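Local coordinates for COPII coat assembly protein SEC16 (Saccharomyces cerevisiae, PDB 3MZK) that helps start assembly of the COPII coat that forms transport vesicles at the endoplasmic reticulum and selects their cargo, and also takes part in autophagy, at residues W83-I88 with W103-E107; I302-L308 with Y339-F343; F219-I223 with S254-V259; I282-I286 with V313-V319. All blocks are in the same frame, centred on the assembly; numbering follows the deposited sequence.

Contact 1: residues W83-I88 with W103-E107; sequences WMETTI and WQLLE
The CG of Trp-103 stands opposite its own carbonyl carbon (chi1 -84°), and this turns the indole toward helix 77-94; one turn further on, Glu-107 has CG trans to its backbone nitrogen (chi1 -169°) and stretches, extended, across to helix 77-94, its carboxylate ending between Glu-85 and Ile-88. Met-84 reaches between them. Its chain bends at chi2 and chi3, which brings CE to the edge of the Trp-103 ring, 4.0 Å from CE3. Thr-87 comes at the indole roughly at a right angle, with CG2 4.1 Å from CH2. Ile-88 works in two directions: CG1 rests on Trp-103 CB at 4.2 Å, while CD1 meets Glu-107 OE1 at 3.5 Å. The other carboxylate oxygen, Glu-107 OE2, lies 3.6 Å from Glu-85 CG. Behind this surface Thr-87 OG1 sits over the centre of the Trp-83 ring and bonds to Trp-83 O (2.8 Å), while Trp-83 NE1 is held by Ser-65. Trp-335 of helix 330-344 meets the Trp-103 ring edge-to-face. No hydrogen bond joins the two segments, whose axes run 10.7 Å apart at 166°: an antiparallel helical hairpin of the largely helical Sec16 mid-region, held by packing and covered by helix 330-344.

Contact 2: residues I302-L308 with Y339-F343; sequences IIGNVPL and YEYIF
A Schellman motif closes helix 294-303 at Asn-305, and Tyr-339 and Phe-343, one turn apart on helix 330-344, dock against that turn and the extended residues that follow it. Tyr-339 carries most of the contact. Its CG is trans to the backbone nitrogen (chi1 -169°), and the ring points straight into the bend, where OH donates to Val-306 O at 2.8 Å. The acceptor lies in the plane of the phenol ring, yet the hydroxyl approaches from above the carbonyl plane, 39° out of it, with a C=O...donor angle of 125°. Around the ring, Ile-302 CG1 covers one face near the rim and CG2 comes to 4.0 Å from CE1; on the opposite face lies Phe-343 CE2, again offset toward the rim. Leu-308 closes the edge, with CG 3.9 Å from Tyr-339 CD2. Phe-343 meets backbone more than side chain: Asn-305 O is at its ring edge beside CZ, and Pro-307 CA is 4.2 Å from CE1. Phe-352 packs edge-to-face on the same phenylalanine, and the Asn-305 side chain is tied through OD1 to Lys-109 of helix 101-111. The chemistry is thus one directed bond, with mostly apolar packing and backbone round it. It gives the buried tyrosine hydroxyl a partner and fastens the carbonyl just past the helix end, while the aromatic faces and edges fill in the rest, so helix 330-344 helps hold the chain where it leaves the helix.

Contact 3: residues F219-I223 with S254-V259; sequences FLLLI and SIVAAV
Ser-254 O takes the helical bond from Ala-258 N at 3.0 Å, and on the same oxygen the ring of Phe-219 arrives edge-on, with CZ 3.5 Å away. This is helix-on-helix packing in the helical Sec23-binding region of Sec16, of the ACE1-Sec16-like family: helices 214-226 and 252-261 run in broadly the same direction, their local axes crossing at -44° and 10.5 Å apart, with two more helices intervening in sequence. Phe-219 (chi1 -152°) slots its ring against the backbone side of the second helix. Ala-258 CB touches its edge at CE2, and Ile-255 CG1 lies over one face, 4.5 Å from CZ. One turn on, Ile-223 sends CD1 to 4.1 Å from the same Ala-258 CB, so the small methyl serves both residues. Ser-254 OG turns back to Asn-251 O within its own chain. The neighbouring subunit, a second copy of the protein, adds Gln-162 against Phe-219 and Leu-158 against Leu-220, which puts part of helix 214-226 at a contact between subunits. Leu-222 completes the buried layer with a single branch: CD2 faces Ile-255 CG2, the two side chains crossing at about a right angle, and lies 4.3 Å from Val-259 CG2.

Contact 4: residues I282-I286 with V313-V319; sequences IEFGI and VMADSDV
Ile-286 pushes its CD1 into the bend of residues 313-319, running antiparallel to the side chain of Val-313 and roughly perpendicular to that of Met-314. The methyl ends 3.8 Å from both Val-313 CG2 and Met-314 CB, and at the same distance from Ser-317 OG. On its other branch, Ile-286 CG2 meets Val-319 CG2 at 4.0 Å, the two side chains slanting past each other. A turn earlier, Ile-282 also slides past Val-313 in the opposite sense, CG2 to CG2 at 3.6 Å, and touches the methyl of Met-314 as well. That methionine is trans at chi1 (-159°) but bends at chi2 and chi3, which folds CE back between Ile-282 and the carboxylate of Glu-283; OE2 of Glu-283 lies 3.6 Å from Met-314 CG. The bend is held in shape from within. A type I turn spans Met-314 to Ser-317, Ser-317 OG accepts a nearly straight bond (170°) from Val-319 N at 3.1 Å, forming an ST turn, and Val-313 N bonds to Val-319 O. Asp-318 is paired with Lys-290. The loop, between helices 294-303 and 330-344, thus lies along helix 275-290, whose Phe-284 packs on helices 231-240 and 252-261.

In the fold
Contact 1 comes first along the chain, then contact 3; contacts 4 and 2 follow with alternating segments, in the order 282-286, 302-308, 313-319, 339-343, as helix 275-290, helix 294-303, the loop and helix 330-344 succeed one another. Contacts 1 and 2 are 16 Å apart between centres and meet where Leu-105 and Leu-106 pack on Ile-302 and Tyr-339, so a hairpin from the Sec16 mid-region lies directly on helices of the Sec23-binding range. Val-306 joins contact 2 to contact 4, and Phe-284 joins contact 4 to contact 3, with centres 16 and 19 Å apart. The four therefore form a connected run of packing, of helices and one loop, from the early hairpin to the subunit interface beside contact 3.

Contact 1: residues W83-I88 with W103-E107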
loop_
_atom_site.group_PDB
_atom_site.type_symbol
_atom_site.label_atom_id
_atom_site.label_comp_id
_atom_site.label_asym_id
_atom_site.label_seq_id
_atom_site.Cartn_x
_atom_site.Cartn_y
_atom_site.Cartn_z
ATOM N N TRP B 83 -11.435 34.366 22.146
ATOM C CA TRP B 83 -10.855 34.251 23.479
ATOM C C TRP B 83 -9.375 33.886 23.424
ATOM O O TRP B 83 -8.577 34.386 24.213
ATOM C CB TRP B 83 -11.623 33.228 24.316
ATOM C CG TRP B 83 -11.048 33.028 25.686
ATOM C CD1 TRP B 83 -11.395 33.693 26.825
ATOM C CD2 TRP B 83 -10.022 32.103 26.057
ATOM N NE1 TRP B 83 -10.649 33.237 27.883
ATOM C CE2 TRP B 83 -9.799 32.261 27.438
ATOM C CE3 TRP B 83 -9.272 31.154 25.355
ATOM C CZ2 TRP B 83 -8.857 31.506 28.132
ATOM C CZ3 TRP B 83 -8.338 30.406 26.045
ATOM C CH2 TRP B 83 -8.138 30.586 27.421
ATOM N N MET B 84 -9.012 33.014 22.489
ATOM C CA MET B 84 -7.611 32.643 22.303
ATOM C C MET B 84 -6.774 33.828 21.834
ATOM O O MET B 84 -5.678 34.058 22.343
ATOM C CB MET B 84 -7.471 31.472 21.327
ATOM C CG MET B 84 -8.177 30.209 21.780
ATOM S SD MET B 84 -7.376 28.697 21.213
ATOM C CE MET B 84 -5.786 28.822 22.027
ATOM N N GLU B 85 -7.289 34.574 20.861
ATOM C CA GLU B 85 -6.623 35.793 20.418
ATOM C C GLU B 85 -6.335 36.686 21.620
ATOM O O GLU B 85 -5.184 37.019 21.909
ATOM C CB GLU B 85 -7.497 36.564 19.428
ATOM C CG GLU B 85 -7.583 35.992 18.027
ATOM C CD GLU B 85 -8.495 36.821 17.133
ATOM O OE1 GLU B 85 -9.086 37.804 17.634
ATOM O OE2 GLU B 85 -8.623 36.490 15.936
ATOM N N THR B 86 -7.400 37.064 22.319
ATOM C CA THR B 86 -7.297 37.946 23.472
ATOM C C THR B 86 -6.264 37.457 24.468
ATOM O O THR B 86 -5.322 38.175 24.804
ATOM C CB THR B 86 -8.640 38.054 24.200
ATOM O OG1 THR B 86 -9.658 38.445 23.270
ATOM C CG2 THR B 86 -8.553 39.075 25.318
ATOM N N THR B 87 -6.453 36.228 24.937
ATOM C CA THR B 87 -5.584 35.643 25.949
ATOM C C THR B 87 -4.126 35.653 25.510
ATOM O O THR B 87 -3.250 36.099 26.255
ATOM C CB THR B 87 -5.998 34.198 26.273
ATOM O OG1 THR B 87 -7.369 34.170 26.686
ATOM C CG2 THR B 87 -5.125 33.639 27.380
ATOM N N ILE B 88 -3.877 35.161 24.300
ATOM C CA ILE B 88 -2.528 35.101 23.748
ATOM C C ILE B 88 -1.882 36.480 23.673
ATOM O O ILE B 88 -0.696 36.636 23.966
ATOM C CB ILE B 88 -2.530 34.458 22.348
ATOM C CG1 ILE B 88 -2.975 32.997 22.437
ATOM C CG2 ILE B 88 -1.151 34.550 21.716
ATOM C CD1 ILE B 88 -3.230 32.354 21.098
ATOM N N TRP B 103 0.391 27.545 22.768
ATOM C CA TRP B 103 -0.746 28.440 22.617
ATOM C C TRP B 103 -1.103 28.594 21.140
ATOM O O TRP B 103 -2.226 28.313 20.721
ATOM C CB TRP B 103 -0.421 29.815 23.203
ATOM C CG TRP B 103 -0.629 29.926 24.680
ATOM C CD1 TRP B 103 0.321 30.169 25.629
ATOM C CD2 TRP B 103 -1.873 29.807 25.379
ATOM N NE1 TRP B 103 -0.255 30.209 26.876
ATOM C CE2 TRP B 103 -1.600 29.988 26.749
ATOM C CE3 TRP B 103 -3.188 29.564 24.977
ATOM C CZ2 TRP B 103 -2.596 29.933 27.719
ATOM C CZ3 TRP B 103 -4.176 29.510 25.945
ATOM C CH2 TRP B 103 -3.874 29.695 27.299
ATOM N N GLN B 104 -0.124 29.034 20.358
ATOM C CA GLN B 104 -0.340 29.366 18.959
ATOM C C GLN B 104 -0.590 28.135 18.097
ATOM O O GLN B 104 -1.317 28.201 17.101
ATOM C CB GLN B 104 0.844 30.173 18.426
ATOM C CG GLN B 104 0.933 31.565 19.030
ATOM C CD GLN B 104 2.279 32.222 18.811
ATOM O OE1 GLN B 104 3.315 31.557 18.781
ATOM N NE2 GLN B 104 2.269 33.538 18.660
ATOM N N LEU B 105 0.015 27.016 18.477
ATOM C CA LEU B 105 -0.189 25.767 17.758
ATOM C C LEU B 105 -1.643 25.327 17.866
ATOM O O LEU B 105 -2.279 25.000 16.860
ATOM C CB LEU B 105 0.728 24.683 18.307
ATOM C CG LEU B 105 0.507 23.287 17.728
ATOM C CD1 LEU B 105 0.641 23.320 16.220
ATOM C CD2 LEU B 105 1.484 22.288 18.339
ATOM N N LEU B 106 -2.164 25.328 19.089
ATOM C CA LEU B 106 -3.558 24.970 19.328
ATOM C C LEU B 106 -4.521 25.929 18.629
ATOM O O LEU B 106 -5.583 25.521 18.155
ATOM C CB LEU B 106 -3.847 24.912 20.827
ATOM C CG LEU B 106 -3.305 23.672 21.547
ATOM C CD1 LEU B 106 -3.448 23.816 23.049
ATOM C CD2 LEU B 106 -4.016 22.417 21.061
ATOM N N GLU B 107 -4.144 27.202 18.559
ATOM C CA GLU B 107 -4.966 28.190 17.872
ATOM C C GLU B 107 -5.085 27.857 16.384
ATOM O O GLU B 107 -6.179 27.867 15.828
ATOM C CB GLU B 107 -4.401 29.597 18.060
ATOM C CG GLU B 107 -5.341 30.693 17.598
ATOM C CD GLU B 107 -4.709 32.069 17.657
ATOM O OE1 GLU B 107 -3.465 32.160 17.566
ATOM O OE2 GLU B 107 -5.460 33.060 17.798
#

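Contact 2: residues I302-L308 with Y339-F343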
loop_
_atom_site.group_PDB
_atom_site.type_symbol
_atom_site.label_atom_id
_atom_site.label_comp_id
_atom_site.label_asym_id
_atom_site.label_seq_id
_atom_site.Cartn_x
_atom_site.Cartn_y
_atom_site.Cartn_z
ATOM N N ILE B 302 1.108 16.934 20.003
ATOM C CA ILE B 302 0.020 17.758 19.486
ATOM C C ILE B 302 0.042 17.818 17.956
ATOM O O ILE B 302 -0.971 17.569 17.294
ATOM C CB ILE B 302 0.100 19.186 20.047
ATOM C CG1 ILE B 302 -0.212 19.178 21.545
ATOM C CG2 ILE B 302 -0.859 20.104 19.314
ATOM C CD1 ILE B 302 0.216 20.439 22.274
ATOM N N ILE B 303 1.202 18.147 17.398
ATOM C CA ILE B 303 1.357 18.185 15.949
ATOM C C ILE B 303 1.012 16.833 15.345
ATOM O O ILE B 303 0.395 16.757 14.285
ATOM C CB ILE B 303 2.787 18.562 15.543
ATOM C CG1 ILE B 303 3.149 19.944 16.082
ATOM C CG2 ILE B 303 2.934 18.539 14.035
ATOM C CD1 ILE B 303 4.603 20.299 15.891
ATOM N N GLY B 304 1.412 15.765 16.028
ATOM C CA GLY B 304 1.174 14.418 15.545
ATOM C C GLY B 304 -0.244 13.947 15.779
ATOM O O GLY B 304 -0.610 12.840 15.395
ATOM N N ASN B 305 -1.047 14.800 16.406
ATOM C CA ASN B 305 -2.413 14.447 16.786
ATOM C C ASN B 305 -2.510 13.191 17.643
ATOM O O ASN B 305 -3.450 12.409 17.503
ATOM C CB ASN B 305 -3.313 14.313 15.558
ATOM C CG ASN B 305 -4.060 15.588 15.251
ATOM O OD1 ASN B 305 -3.557 16.684 15.492
ATOM N ND2 ASN B 305 -5.277 15.457 14.738
ATOM N N VAL B 306 -1.540 13.003 18.530
ATOM C CA VAL B 306 -1.556 11.852 19.420
ATOM C C VAL B 306 -2.655 12.016 20.462
ATOM O O VAL B 306 -2.799 13.079 21.059
ATOM C CB VAL B 306 -0.205 11.674 20.126
ATOM C CG1 VAL B 306 -0.302 10.591 21.187
ATOM C CG2 VAL B 306 0.889 11.360 19.112
ATOM N N PRO B 307 -3.443 10.961 20.684
ATOM C CA PRO B 307 -4.549 11.051 21.648
ATOM C C PRO B 307 -4.071 11.198 23.099
ATOM O O PRO B 307 -3.035 10.641 23.475
ATOM C CB PRO B 307 -5.282 9.711 21.474
ATOM C CG PRO B 307 -4.764 9.125 20.188
ATOM C CD PRO B 307 -3.376 9.647 20.023
ATOM N N LEU B 308 -4.825 11.952 23.898
ATOM C CA LEU B 308 -4.600 12.022 25.338
ATOM C C LEU B 308 -5.213 10.796 26.006
ATOM O O LEU B 308 -6.415 10.564 25.897
ATOM C CB LEU B 308 -5.221 13.293 25.925
ATOM C CG LEU B 308 -4.503 14.626 25.674
ATOM C CD1 LEU B 308 -5.234 15.778 26.344
ATOM C CD2 LEU B 308 -3.061 14.572 26.160
ATOM N N TYR B 339 -7.601 21.035 23.065
ATOM C CA TYR B 339 -7.101 19.921 22.272
ATOM C C TYR B 339 -8.202 18.885 22.079
ATOM O O TYR B 339 -8.313 18.278 21.016
ATOM C CB TYR B 339 -5.886 19.296 22.958
ATOM C CG TYR B 339 -5.121 18.297 22.123
ATOM C CD1 TYR B 339 -4.636 18.640 20.864
ATOM C CD2 TYR B 339 -4.851 17.019 22.607
ATOM C CE1 TYR B 339 -3.921 17.728 20.094
ATOM C CE2 TYR B 339 -4.136 16.101 21.849
ATOM C CZ TYR B 339 -3.674 16.463 20.593
ATOM O OH TYR B 339 -2.967 15.560 19.834
ATOM N N GLU B 340 -9.029 18.695 23.102
ATOM C CA GLU B 340 -10.140 17.754 23.002
ATOM C C GLU B 340 -11.184 18.257 22.016
ATOM O O GLU B 340 -11.677 17.501 21.174
ATOM C CB GLU B 340 -10.785 17.533 24.366
ATOM C CG GLU B 340 -11.916 16.523 24.357
ATOM C CD GLU B 340 -12.630 16.446 25.690
ATOM O OE1 GLU B 340 -12.967 17.515 26.242
ATOM O OE2 GLU B 340 -12.851 15.321 26.191
ATOM N N TYR B 341 -11.521 19.538 22.125
ATOM C CA TYR B 341 -12.487 20.147 21.223
ATOM C C TYR B 341 -12.068 19.950 19.770
ATOM O O TYR B 341 -12.900 19.668 18.914
ATOM C CB TYR B 341 -12.650 21.634 21.533
ATOM C CG TYR B 341 -13.701 22.324 20.695
ATOM C CD1 TYR B 341 -15.049 22.049 20.879
ATOM C CD2 TYR B 341 -13.345 23.255 19.721
ATOM C CE1 TYR B 341 -16.017 22.677 20.117
ATOM C CE2 TYR B 341 -14.308 23.891 18.956
ATOM C CZ TYR B 341 -15.642 23.597 19.159
ATOM O OH TYR B 341 -16.606 24.222 18.404
ATOM N N ILE B 342 -10.775 20.094 19.501
ATOM C CA ILE B 342 -10.254 19.942 18.145
ATOM C C ILE B 342 -10.516 18.534 17.598
ATOM O O ILE B 342 -10.922 18.370 16.445
ATOM C CB ILE B 342 -8.750 20.275 18.086
ATOM C CG1 ILE B 342 -8.532 21.768 18.337
ATOM C CG2 ILE B 342 -8.165 19.881 16.750
ATOM C CD1 ILE B 342 -7.087 22.142 18.539
ATOM N N PHE B 343 -10.295 17.523 18.433
ATOM C CA PHE B 343 -10.600 16.146 18.064
ATOM C C PHE B 343 -12.091 15.957 17.840
ATOM O O PHE B 343 -12.508 15.033 17.148
ATOM C CB PHE B 343 -10.160 15.181 19.168
ATOM C CG PHE B 343 -8.728 14.752 19.076
ATOM C CD1 PHE B 343 -8.402 13.405 19.031
ATOM C CD2 PHE B 343 -7.707 15.688 19.040
ATOM C CE1 PHE B 343 -7.081 12.995 18.948
ATOM C CE2 PHE B 343 -6.387 15.289 18.962
ATOM C CZ PHE B 343 -6.074 13.936 18.917
#

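Contact 3: residues F219-I223 with S254-V259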
loop_
_atom_site.group_PDB
_atom_site.type_symbol
_atom_site.label_atom_id
_atom_site.label_comp_id
_atom_site.label_asym_id
_atom_site.label_seq_id
_atom_site.Cartn_x
_atom_site.Cartn_y
_atom_site.Cartn_z
ATOM N N PHE B 219 22.236 17.071 11.513
ATOM C CA PHE B 219 20.987 17.599 10.990
ATOM C C PHE B 219 20.626 16.914 9.673
ATOM O O PHE B 219 19.529 16.378 9.529
ATOM C CB PHE B 219 21.079 19.117 10.824
ATOM C CG PHE B 219 19.756 19.826 10.940
ATOM C CD1 PHE B 219 19.684 21.103 11.475
ATOM C CD2 PHE B 219 18.586 19.223 10.509
ATOM C CE1 PHE B 219 18.474 21.761 11.580
ATOM C CE2 PHE B 219 17.370 19.879 10.612
ATOM C CZ PHE B 219 17.318 21.150 11.149
ATOM N N LEU B 220 21.557 16.920 8.722
ATOM C CA LEU B 220 21.332 16.281 7.427
ATOM C C LEU B 220 20.980 14.806 7.589
ATOM O O LEU B 220 20.049 14.303 6.951
ATOM C CB LEU B 220 22.564 16.418 6.529
ATOM C CG LEU B 220 22.822 17.783 5.896
ATOM C CD1 LEU B 220 24.105 17.751 5.087
ATOM C CD2 LEU B 220 21.644 18.197 5.028
ATOM N N LEU B 221 21.734 14.120 8.440
ATOM C CA LEU B 221 21.517 12.704 8.684
ATOM C C LEU B 221 20.082 12.449 9.109
ATOM O O LEU B 221 19.422 11.556 8.580
ATOM C CB LEU B 221 22.476 12.193 9.755
ATOM C CG LEU B 221 22.286 10.737 10.177
ATOM C CD1 LEU B 221 22.313 9.812 8.973
ATOM C CD2 LEU B 221 23.354 10.345 11.177
ATOM N N LEU B 222 19.594 13.245 10.054
ATOM C CA LEU B 222 18.250 13.051 10.580
ATOM C C LEU B 222 17.166 13.271 9.530
ATOM O O LEU B 222 16.245 12.463 9.405
ATOM C CB LEU B 222 18.000 13.958 11.784
ATOM C CG LEU B 222 16.600 13.777 12.369
ATOM C CD1 LEU B 222 16.681 13.358 13.818
ATOM C CD2 LEU B 222 15.778 15.046 12.211
ATOM N N ILE B 223 17.270 14.370 8.788
ATOM C CA ILE B 223 16.312 14.679 7.729
ATOM C C ILE B 223 16.180 13.545 6.717
ATOM O O ILE B 223 15.073 13.184 6.319
ATOM C CB ILE B 223 16.702 15.957 6.972
ATOM C CG1 ILE B 223 16.696 17.154 7.921
ATOM C CG2 ILE B 223 15.740 16.206 5.834
ATOM C CD1 ILE B 223 17.056 18.454 7.260
ATOM N N SER B 254 14.071 23.745 15.589
ATOM C CA SER B 254 14.477 23.869 14.193
ATOM C C SER B 254 14.506 22.515 13.493
ATOM O O SER B 254 14.311 22.431 12.284
ATOM C CB SER B 254 15.843 24.552 14.086
ATOM O OG SER B 254 16.813 23.879 14.869
ATOM N N ILE B 255 14.754 21.460 14.262
ATOM C CA ILE B 255 14.777 20.105 13.722
ATOM C C ILE B 255 13.396 19.691 13.219
ATOM O O ILE B 255 13.225 19.328 12.061
ATOM C CB ILE B 255 15.250 19.088 14.772
ATOM C CG1 ILE B 255 16.687 19.389 15.194
ATOM C CG2 ILE B 255 15.135 17.679 14.232
ATOM C CD1 ILE B 255 17.239 18.415 16.214
ATOM N N VAL B 256 12.409 19.749 14.101
ATOM C CA VAL B 256 11.044 19.428 13.724
ATOM C C VAL B 256 10.582 20.330 12.581
ATOM O O VAL B 256 9.927 19.875 11.648
ATOM C CB VAL B 256 10.086 19.546 14.934
ATOM C CG1 VAL B 256 8.648 19.269 14.517
ATOM C CG2 VAL B 256 10.511 18.582 16.017
ATOM N N ALA B 257 10.940 21.609 12.655
ATOM C CA ALA B 257 10.551 22.578 11.631
ATOM C C ALA B 257 11.099 22.195 10.260
ATOM O O ALA B 257 10.422 22.360 9.247
ATOM C CB ALA B 257 11.004 23.983 12.018
ATOM N N ALA B 258 12.323 21.679 10.238
ATOM C CA ALA B 258 12.940 21.227 9.000
ATOM C C ALA B 258 12.157 20.068 8.399
ATOM O O ALA B 258 11.896 20.041 7.194
ATOM C CB ALA B 258 14.385 20.823 9.233
ATOM N N VAL B 259 11.782 19.112 9.242
ATOM C CA VAL B 259 11.026 17.954 8.783
ATOM C C VAL B 259 9.673 18.359 8.207
ATOM O O VAL B 259 9.312 17.947 7.107
ATOM C CB VAL B 259 10.823 16.924 9.909
ATOM C CG1 VAL B 259 9.820 15.866 9.487
ATOM C CG2 VAL B 259 12.149 16.290 10.288
#

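Contact 4: residues I282-I286 with V313-V319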
loop_
_atom_site.group_PDB
_atom_site.type_symbol
_atom_site.label_atom_id
_atom_site.label_comp_id
_atom_site.label_asym_id
_atom_site.label_seq_id
_atom_site.Cartn_x
_atom_site.Cartn_y
_atom_site.Cartn_z
ATOM N N ILE B 282 6.584 11.039 17.254
ATOM C CA ILE B 282 6.409 10.267 18.470
ATOM C C ILE B 282 7.751 9.809 19.046
ATOM O O ILE B 282 8.032 10.028 20.222
ATOM C CB ILE B 282 5.480 9.085 18.230
ATOM C CG1 ILE B 282 4.131 9.599 17.724
ATOM C CG2 ILE B 282 5.315 8.277 19.501
ATOM C CD1 ILE B 282 3.163 8.506 17.345
ATOM N N GLU B 283 8.586 9.190 18.219
ATOM C CA GLU B 283 9.917 8.773 18.659
ATOM C C GLU B 283 10.705 9.916 19.294
ATOM O O GLU B 283 11.367 9.738 20.315
ATOM C CB GLU B 283 10.705 8.193 17.489
ATOM C CG GLU B 283 10.281 6.792 17.120
ATOM C CD GLU B 283 10.514 5.820 18.249
ATOM O OE1 GLU B 283 11.632 5.825 18.807
ATOM O OE2 GLU B 283 9.581 5.063 18.591
ATOM N N PHE B 284 10.628 11.089 18.677
ATOM C CA PHE B 284 11.365 12.256 19.140
ATOM C C PHE B 284 10.676 12.883 20.355
ATOM O O PHE B 284 11.333 13.449 21.232
ATOM C CB PHE B 284 11.492 13.281 18.008
ATOM C CG PHE B 284 12.503 14.357 18.274
ATOM C CD1 PHE B 284 12.402 15.586 17.652
ATOM C CD2 PHE B 284 13.563 14.134 19.133
ATOM C CE1 PHE B 284 13.332 16.581 17.891
ATOM C CE2 PHE B 284 14.492 15.122 19.377
ATOM C CZ PHE B 284 14.378 16.346 18.752
ATOM N N GLY B 285 9.350 12.782 20.398
ATOM C CA GLY B 285 8.583 13.244 21.541
ATOM C C GLY B 285 8.824 12.400 22.784
ATOM O O GLY B 285 8.562 12.840 23.901
ATOM N N ILE B 286 9.316 11.181 22.582
ATOM C CA ILE B 286 9.679 10.297 23.679
ATOM C C ILE B 286 11.042 10.695 24.215
ATOM O O ILE B 286 11.216 10.908 25.410
ATOM C CB ILE B 286 9.729 8.829 23.223
ATOM C CG1 ILE B 286 8.316 8.257 23.124
ATOM C CG2 ILE B 286 10.569 8.000 24.176
ATOM C CD1 ILE B 286 8.247 6.952 22.382
ATOM N N VAL B 313 2.439 5.863 24.184
ATOM C CA VAL B 313 2.384 6.398 22.828
ATOM C C VAL B 313 3.008 5.427 21.829
ATOM O O VAL B 313 2.580 5.340 20.684
ATOM C CB VAL B 313 3.079 7.775 22.731
ATOM C CG1 VAL B 313 2.437 8.761 23.698
ATOM C CG2 VAL B 313 4.573 7.647 23.001
ATOM N N MET B 314 4.021 4.692 22.278
ATOM C CA MET B 314 4.679 3.690 21.448
ATOM C C MET B 314 4.700 2.340 22.165
ATOM O O MET B 314 4.711 2.285 23.393
ATOM C CB MET B 314 6.104 4.133 21.104
ATOM C CG MET B 314 6.665 3.454 19.877
ATOM S SD MET B 314 5.599 3.759 18.463
ATOM C CE MET B 314 6.130 5.404 18.003
ATOM N N ALA B 315 4.712 1.255 21.400
ATOM C CA ALA B 315 4.679 -0.079 21.988
ATOM C C ALA B 315 5.914 -0.371 22.838
ATOM O O ALA B 315 5.808 -0.908 23.944
ATOM C CB ALA B 315 4.516 -1.137 20.904
ATOM N N ASP B 316 7.084 -0.011 22.318
ATOM C CA ASP B 316 8.351 -0.325 22.974
ATOM C C ASP B 316 8.744 0.715 24.018
ATOM O O ASP B 316 9.904 0.788 24.428
ATOM C CB ASP B 316 9.470 -0.476 21.937
ATOM C CG ASP B 316 9.824 0.837 21.258
ATOM O OD1 ASP B 316 8.922 1.678 21.063
ATOM O OD2 ASP B 316 11.010 1.029 20.919
ATOM N N SER B 317 7.777 1.515 24.452
ATOM C CA SER B 317 8.055 2.578 25.410
ATOM C C SER B 317 7.004 2.653 26.508
ATOM O O SER B 317 5.878 2.184 26.344
ATOM C CB SER B 317 8.160 3.927 24.697
ATOM O OG SER B 317 8.363 4.971 25.631
ATOM N N ASP B 318 7.380 3.251 27.631
ATOM C CA ASP B 318 6.456 3.422 28.742
ATOM C C ASP B 318 5.906 4.842 28.799
ATOM O O ASP B 318 5.038 5.143 29.617
ATOM C CB ASP B 318 7.140 3.074 30.063
ATOM C CG ASP B 318 8.421 3.851 30.279
ATOM O OD1 ASP B 318 9.190 3.492 31.195
ATOM O OD2 ASP B 318 8.666 4.817 29.529
ATOM N N VAL B 319 6.411 5.710 27.925
ATOM C CA VAL B 319 6.007 7.112 27.910
ATOM C C VAL B 319 4.506 7.278 27.677
ATOM O O VAL B 319 3.917 6.593 26.845
ATOM C CB VAL B 319 6.808 7.910 26.862
ATOM C CG1 VAL B 319 6.084 9.198 26.491
ATOM C CG2 VAL B 319 8.212 8.197 27.383
#